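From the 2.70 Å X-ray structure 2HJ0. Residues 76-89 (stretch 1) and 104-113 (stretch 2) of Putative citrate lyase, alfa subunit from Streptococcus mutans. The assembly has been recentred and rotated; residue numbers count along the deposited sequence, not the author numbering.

Stretch 1, residues 76-89: GDYVMNMVLDEIAK
Stretch 2, residues 104-113: NVHEPLIDHI

Contact between residues 76-89 and 104-113 of the putative citrate lyase alfa subunit. Stretch 1 enters through G76 and D77 (phi/psi -63/141), places Y78 at the N-cap and runs as a helix from V79 to K89. Stretch 2 passes through a type I turn, H106 to L109, into a helix that includes L109-I113 and continues beyond it. The two helices run in nearly the same direction, 27° apart, with axes 10.6 Å apart at closest approach. In the register, D77 CA lies 7.2 Å from V105 CA, N81 CA lies 6.3 Å from H106 CA, and A88 CA lies 7.1 Å from H112 CA.

Two hydrogen bonds join the stretches. D77 (chi1 t) accepts at OD2 from H106 NE2 (3.0 Å, 156°); the same OD2 takes M80 N (2.9 Å), while OD1 receives only a weak bond from V79 N (3.3 Å), so one carboxylate serves both the first helical turn and the imidazole. H106 (chi1 m) has its ND1 hydrogen-bonded to a residue just outside one of the stretches, leaving neither ring nitrogen unpaired. N81 (chi1 m, chi2 -32°) donates from ND2 to V105 O (2.9 Å, 160°); its OD1 lies 3.5 Å from H106 CA and 3.6 Å from P108 CD, packed against carbon.

M80, a selenomethionine with chi1-chi3 of -109°, -98° and -91°, curls its CE over one face of the H106 ring, 3.5 Å from the centroid, a CH-pi contact. Apolar packing continues from L84 CD2 to L109 CD2 (4.2 Å).

Farther along, H112 (chi1 m, chi2 -60°) lies against the helix without a hydrogen bond to it: L84 CB covers one ring face, and A88 CB meets the edge, 3.5 Å from H112 ND1. D85 OD1 forms a salt bridge with K89 NZ (3.0 Å), one turn later.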

# COMPACT_ATOMS: atom_id res chain seq x y z
N GLY A 76 26.33 5.67 2.63
CA GLY A 76 26.53 4.74 3.71
C GLY A 76 26.00 3.36 3.37
O GLY A 76 26.06 2.46 4.21
N ASP A 77 25.52 3.18 2.14
CA ASP A 77 24.96 1.87 1.76
C ASP A 77 25.94 0.70 1.76
O ASP A 77 27.09 0.83 1.34
CB ASP A 77 24.31 1.91 0.38
CG ASP A 77 23.81 0.54 -0.05
OD1 ASP A 77 22.81 0.08 0.54
OD2 ASP A 77 24.43 -0.09 -0.93
N TYR A 78 25.46 -0.45 2.20
CA TYR A 78 26.26 -1.67 2.24
C TYR A 78 25.59 -2.79 1.45
O TYR A 78 26.26 -3.69 0.98
CB TYR A 78 26.46 -2.14 3.67
CG TYR A 78 27.43 -1.34 4.50
CD1 TYR A 78 27.55 -1.58 5.87
CD2 TYR A 78 28.23 -0.34 3.94
CE1 TYR A 78 28.43 -0.86 6.66
CE2 TYR A 78 29.13 0.39 4.74
CZ TYR A 78 29.22 0.12 6.10
OH TYR A 78 30.06 0.83 6.93
N VAL A 79 24.26 -2.72 1.33
CA VAL A 79 23.47 -3.73 0.64
C VAL A 79 23.87 -3.97 -0.81
O VAL A 79 24.06 -5.10 -1.20
CB VAL A 79 21.97 -3.39 0.70
CG1 VAL A 79 21.15 -4.46 0.01
CG2 VAL A 79 21.55 -3.22 2.14
N MSE A 80 23.99 -2.90 -1.60
CA MSE A 80 24.37 -3.03 -3.01
C MSE A 80 25.65 -3.85 -3.19
O MSE A 80 25.62 -4.92 -3.79
CB MSE A 80 24.57 -1.65 -3.64
CG MSE A 80 23.49 -1.20 -4.65
SE MSE A 80 23.90 -1.44 -6.58
CE MSE A 80 24.70 0.30 -6.98
N ASN A 81 26.76 -3.34 -2.66
CA ASN A 81 28.06 -4.01 -2.79
C ASN A 81 28.03 -5.40 -2.21
O ASN A 81 28.73 -6.30 -2.66
CB ASN A 81 29.17 -3.22 -2.08
CG ASN A 81 29.32 -1.82 -2.61
OD1 ASN A 81 29.10 -1.54 -3.79
ND2 ASN A 81 29.73 -0.91 -1.74
N MSE A 82 27.20 -5.57 -1.20
CA MSE A 82 27.06 -6.85 -0.54
C MSE A 82 26.47 -7.91 -1.48
O MSE A 82 27.12 -8.91 -1.79
CB MSE A 82 26.16 -6.67 0.68
CG MSE A 82 26.36 -7.69 1.78
SE MSE A 82 25.23 -7.20 3.26
CE MSE A 82 26.18 -5.66 3.89
N VAL A 83 25.24 -7.68 -1.94
CA VAL A 83 24.57 -8.62 -2.83
C VAL A 83 25.38 -8.89 -4.09
O VAL A 83 25.74 -10.04 -4.37
CB VAL A 83 23.17 -8.10 -3.23
CG1 VAL A 83 22.50 -9.06 -4.20
CG2 VAL A 83 22.32 -7.93 -2.00
N LEU A 84 25.65 -7.84 -4.84
CA LEU A 84 26.41 -7.94 -6.08
C LEU A 84 27.67 -8.78 -5.93
O LEU A 84 27.92 -9.70 -6.71
CB LEU A 84 26.79 -6.54 -6.58
CG LEU A 84 26.02 -6.06 -7.80
CD1 LEU A 84 24.56 -6.39 -7.69
CD2 LEU A 84 26.23 -4.57 -7.96
N ASP A 85 28.46 -8.48 -4.91
CA ASP A 85 29.69 -9.23 -4.70
C ASP A 85 29.42 -10.72 -4.56
O ASP A 85 30.14 -11.54 -5.12
CB ASP A 85 30.41 -8.70 -3.46
CG ASP A 85 31.77 -9.31 -3.29
OD1 ASP A 85 31.85 -10.44 -2.76
OD2 ASP A 85 32.77 -8.65 -3.69
N GLU A 86 28.37 -11.07 -3.83
CA GLU A 86 28.04 -12.48 -3.65
C GLU A 86 27.57 -13.06 -4.98
O GLU A 86 27.79 -14.24 -5.27
CB GLU A 86 26.96 -12.63 -2.58
CG GLU A 86 26.77 -14.07 -2.11
CD GLU A 86 28.04 -14.67 -1.52
OE1 GLU A 86 28.48 -15.74 -2.00
OE2 GLU A 86 28.60 -14.07 -0.57
N ILE A 87 26.91 -12.24 -5.80
CA ILE A 87 26.46 -12.71 -7.10
C ILE A 87 27.71 -13.04 -7.92
O ILE A 87 27.79 -14.08 -8.56
CB ILE A 87 25.67 -11.63 -7.88
CG1 ILE A 87 24.52 -11.07 -7.05
CG2 ILE A 87 25.13 -12.24 -9.17
CD1 ILE A 87 23.35 -12.00 -6.86
N ALA A 88 28.70 -12.14 -7.90
CA ALA A 88 29.92 -12.37 -8.65
C ALA A 88 30.60 -13.64 -8.17
O ALA A 88 30.94 -14.51 -8.97
CB ALA A 88 30.85 -11.17 -8.53
N LYS A 89 30.79 -13.76 -6.86
CA LYS A 89 31.44 -14.92 -6.27
C LYS A 89 30.77 -16.22 -6.69
O LYS A 89 31.42 -17.24 -6.86
CB LYS A 89 31.41 -14.83 -4.75
CG LYS A 89 32.74 -14.51 -4.07
CD LYS A 89 33.25 -13.12 -4.43
CE LYS A 89 34.36 -12.66 -3.48
NZ LYS A 89 33.88 -12.60 -2.06
N ASN A 104 28.88 6.98 -4.66
CA ASN A 104 30.32 6.73 -4.82
C ASN A 104 30.80 5.49 -4.07
O ASN A 104 31.75 4.82 -4.50
CB ASN A 104 31.16 7.92 -4.34
CG ASN A 104 31.01 9.16 -5.21
OD1 ASN A 104 31.17 9.12 -6.44
ND2 ASN A 104 30.70 10.27 -4.57
N VAL A 105 30.16 5.16 -2.96
CA VAL A 105 30.57 4.00 -2.19
C VAL A 105 30.32 2.75 -3.01
O VAL A 105 30.79 1.67 -2.67
CB VAL A 105 29.79 3.93 -0.87
CG1 VAL A 105 28.31 3.65 -1.15
CG2 VAL A 105 30.37 2.85 0.02
N HIS A 106 29.57 2.91 -4.09
CA HIS A 106 29.25 1.80 -4.98
C HIS A 106 30.36 1.54 -5.99
O HIS A 106 30.13 0.93 -7.03
CB HIS A 106 27.93 2.08 -5.70
CG HIS A 106 26.72 2.03 -4.81
ND1 HIS A 106 25.67 2.91 -4.93
CD2 HIS A 106 26.41 1.21 -3.78
CE1 HIS A 106 24.75 2.62 -4.02
NE2 HIS A 106 25.18 1.60 -3.30
N GLU A 107 31.57 2.00 -5.69
CA GLU A 107 32.72 1.82 -6.59
C GLU A 107 32.93 0.37 -7.03
O GLU A 107 33.25 0.11 -8.19
CB GLU A 107 33.99 2.33 -5.93
CG GLU A 107 35.16 2.52 -6.88
CD GLU A 107 36.48 2.68 -6.14
OE1 GLU A 107 36.92 1.68 -5.52
OE2 GLU A 107 37.06 3.79 -6.17
N PRO A 108 32.78 -0.60 -6.11
CA PRO A 108 32.96 -2.01 -6.46
C PRO A 108 32.24 -2.42 -7.74
O PRO A 108 32.63 -3.38 -8.40
CB PRO A 108 32.42 -2.72 -5.23
CG PRO A 108 32.83 -1.81 -4.14
CD PRO A 108 32.44 -0.46 -4.68
N LEU A 109 31.19 -1.68 -8.08
CA LEU A 109 30.41 -1.95 -9.28
C LEU A 109 31.30 -1.97 -10.51
O LEU A 109 31.14 -2.81 -11.39
CB LEU A 109 29.35 -0.88 -9.47
CG LEU A 109 27.97 -1.27 -9.98
CD1 LEU A 109 27.34 -0.02 -10.61
CD2 LEU A 109 28.04 -2.38 -11.01
N ILE A 110 32.25 -1.03 -10.58
CA ILE A 110 33.12 -0.95 -11.75
C ILE A 110 33.71 -2.30 -12.16
O ILE A 110 33.57 -2.72 -13.31
CB ILE A 110 34.24 0.08 -11.52
CG1 ILE A 110 33.62 1.44 -11.18
CG2 ILE A 110 35.08 0.21 -12.78
CD1 ILE A 110 34.63 2.50 -10.85
N ASP A 111 34.35 -3.00 -11.22
CA ASP A 111 34.91 -4.31 -11.55
C ASP A 111 33.86 -5.30 -12.02
O ASP A 111 34.11 -6.09 -12.93
CB ASP A 111 35.66 -4.91 -10.36
CG ASP A 111 37.05 -4.33 -10.18
OD1 ASP A 111 37.72 -4.03 -11.19
OD2 ASP A 111 37.48 -4.18 -9.02
N HIS A 112 32.68 -5.28 -11.39
CA HIS A 112 31.62 -6.21 -11.79
C HIS A 112 31.19 -5.97 -13.23
O HIS A 112 30.67 -6.87 -13.90
CB HIS A 112 30.40 -6.07 -10.87
CG HIS A 112 30.67 -6.42 -9.44
ND1 HIS A 112 31.10 -7.67 -9.05
CD2 HIS A 112 30.56 -5.68 -8.31
CE1 HIS A 112 31.25 -7.68 -7.74
NE2 HIS A 112 30.93 -6.49 -7.27
N ILE A 113 31.40 -4.75 -13.70
CA ILE A 113 31.06 -4.37 -15.05
C ILE A 113 32.13 -4.93 -15.98
O ILE A 113 31.83 -5.61 -16.96
CB ILE A 113 30.97 -2.83 -15.20
CG1 ILE A 113 29.83 -2.29 -14.34
CG2 ILE A 113 30.77 -2.46 -16.66
CD1 ILE A 113 29.65 -0.79 -14.40